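Local coordinates for cobalamin biosynthesis protein CobN (Mycobacterium tuberculosis, PDB 7C6O) that probably inserts cobalt into the corrin ring during cobalamin biosynthesis, as the large catalytic subunit of an ATP-dependent cobaltochelatase, at residues G1136-G1139 with A1140-M1143. Sequence-based numbering, arbitrary orientation. Where two conformers were deposited one is given.
Sequences GYKG and AFEM
Lys1138 and Glu1142, four residues apart on the first turns of a helix, form an i to i+4 salt bridge. The modelled separation of Lys1138 NZ and Glu1142 OE2, 2.4 Å, is too short to be taken literally, and the glutamate was modelled in two conformers, so the exact geometry of the pair is doubtful. The lysine chain starts with CG anti to the backbone N (chi1 -172°), then bends at chi2 and chi4, which swings the ammonium group round to the carboxylate. The same nitrogen also donates to the carbonyl oxygens of Ala386 and Leu389, so the buried ammonium group does not depend on the glutamate alone.

Nonpolar contact comes from the aliphatic part of that chain, which crosses the Phe1141 side chain at a slant: Lys1138 CD lies 4.0 Å from both CB and CD1 of Phe1141.

Backbone bonds of the alpha-helical i+4 to i kind tie the turns together. Ala1140 N to Gly1136 O is 3.0 Å, with an N-H...O angle of 168°; Phe1141 N to Tyr1137 O is 2.8 Å, and Glu1142 N to Lys1138 O is 2.9 Å. Met1143 N to Gly1139 O is weak, at 3.3 Å.

Neighbours hold this beginning of helix 1136-1157 from several directions. Asp421 OD1 accepts the bond from Tyr1137 N, and the Tyr1137 hydroxyl is bonded to Ile383 O. Helix 391-405 packs against Tyr1137 and Lys1138, whereas Ala1140 meets helix 1176-1185 and the Met1143 side chain touches both that helix and helix 1126-1132, joining the C-terminal helices to the 382-405 region.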
ATOM      1  N   GLY A1136     -13.753  25.827   0.213  1.00 15.76           N
ATOM      2  CA  GLY A1136     -15.020  25.596   0.894  1.00 16.08           C
ATOM      3  C   GLY A1136     -14.939  24.600   2.034  1.00 14.49           C
ATOM      4  O   GLY A1136     -14.053  24.665   2.892  1.00 16.99           O
ATOM      5  N   TYR A1137     -15.889  23.657   2.036  1.00 14.71           N
ATOM      6  CA  TYR A1137     -16.029  22.708   3.140  1.00 14.83           C
ATOM      7  C   TYR A1137     -14.729  21.954   3.398  1.00 16.25           C
ATOM      8  O   TYR A1137     -14.286  21.835   4.547  1.00 14.10           O
ATOM      9  CB  TYR A1137     -17.172  21.733   2.838  1.00 15.62           C
ATOM     10  CG  TYR A1137     -17.334  20.603   3.837  1.00 16.43           C
ATOM     11  CD1 TYR A1137     -16.615  19.422   3.703  1.00 16.86           C
ATOM     12  CD2 TYR A1137     -18.223  20.707   4.900  1.00 18.70           C
ATOM     13  CE1 TYR A1137     -16.761  18.390   4.605  1.00 15.06           C
ATOM     14  CE2 TYR A1137     -18.380  19.671   5.808  1.00 18.98           C
ATOM     15  CZ  TYR A1137     -17.642  18.515   5.654  1.00 19.80           C
ATOM     16  OH  TYR A1137     -17.786  17.477   6.552  1.00 20.88           O
ATOM     17  N   LYS A1138     -14.106  21.435   2.339  1.00 13.57           N
ATOM     18  CA  LYS A1138     -12.917  20.606   2.521  1.00 15.32           C
ATOM     19  C   LYS A1138     -11.718  21.440   2.956  1.00 13.50           C
ATOM     20  O   LYS A1138     -10.889  20.979   3.748  1.00 14.55           O
ATOM     21  CB  LYS A1138     -12.610  19.843   1.233  1.00 15.22           C
ATOM     22  CG  LYS A1138     -11.510  18.797   1.369  1.00 16.02           C
ATOM     23  CD  LYS A1138     -11.789  17.833   2.513  1.00 17.43           C
ATOM     24  CE  LYS A1138     -10.928  16.582   2.409  1.00 20.68           C
ATOM     25  NZ  LYS A1138      -9.492  16.901   2.183  1.00 21.73           N
ATOM     26  N   GLY A1139     -11.605  22.670   2.451  1.00 15.71           N
ATOM     27  CA  GLY A1139     -10.563  23.556   2.939  1.00 15.79           C
ATOM     28  C   GLY A1139     -10.693  23.829   4.425  1.00 15.77           C
ATOM     29  O   GLY A1139      -9.703  23.810   5.160  1.00 14.29           O
ATOM     30  N   ALA A1140     -11.920  24.076   4.887  1.00 14.47           N
ATOM     31  CA  ALA A1140     -12.166  24.245   6.315  1.00 15.20           C
ATOM     32  C   ALA A1140     -11.887  22.957   7.078  1.00 16.24           C
ATOM     33  O   ALA A1140     -11.367  22.990   8.200  1.00 16.12           O
ATOM     34  CB  ALA A1140     -13.607  24.700   6.539  1.00 11.77           C
ATOM     35  N   PHE A1141     -12.235  21.815   6.478  1.00 12.82           N
ATOM     36  CA  PHE A1141     -11.941  20.514   7.073  1.00 16.33           C
ATOM     37  C   PHE A1141     -10.450  20.354   7.346  1.00 15.49           C
ATOM     38  O   PHE A1141     -10.054  19.864   8.409  1.00 15.51           O
ATOM     39  CB  PHE A1141     -12.448  19.411   6.137  1.00 18.66           C
ATOM     40  CG  PHE A1141     -12.191  18.008   6.624  1.00 20.94           C
ATOM     41  CD1 PHE A1141     -10.954  17.407   6.451  1.00 21.26           C
ATOM     42  CD2 PHE A1141     -13.208  17.273   7.213  1.00 27.62           C
ATOM     43  CE1 PHE A1141     -10.724  16.115   6.888  1.00 26.38           C
ATOM     44  CE2 PHE A1141     -12.985  15.980   7.648  1.00 32.05           C
ATOM     45  CZ  PHE A1141     -11.741  15.401   7.484  1.00 29.98           C
ATOM     46  N   GLU A1142      -9.605  20.751   6.392  1.00 13.75           N
ATOM     47  CA  GLU A1142      -8.165  20.577   6.559  0.58 15.70           C
ATOM     48  C   GLU A1142      -7.624  21.453   7.682  1.00 12.41           C
ATOM     49  O   GLU A1142      -6.692  21.056   8.390  1.00 15.83           O
ATOM     50  CB  GLU A1142      -7.445  20.879   5.244  0.58 15.59           C
ATOM     51  CG  GLU A1142      -7.788  19.919   4.114  0.58 16.11           C
ATOM     52  CD  GLU A1142      -7.290  18.508   4.370  0.58 16.93           C
ATOM     53  OE1 GLU A1142      -6.302  18.349   5.119  0.58 18.51           O
ATOM     54  OE2 GLU A1142      -7.889  17.557   3.825  0.58 19.00           O
ATOM     55  N   MET A1143      -8.186  22.653   7.854  1.00 12.75           N
ATOM     56  CA  MET A1143      -7.775  23.488   8.978  1.00 13.66           C
ATOM     57  C   MET A1143      -8.130  22.826  10.303  1.00 14.30           C
ATOM     58  O   MET A1143      -7.312  22.792  11.231  1.00 13.78           O
ATOM     59  CB  MET A1143      -8.419  24.871   8.878  1.00 15.58           C
ATOM     60  CG  MET A1143      -7.928  25.706   7.708  1.00 18.93           C
ATOM     61  SD  MET A1143      -8.759  27.310   7.649  1.00 25.81           S
ATOM     62  CE  MET A1143      -8.033  28.027   6.183  1.00 29.66           C
TER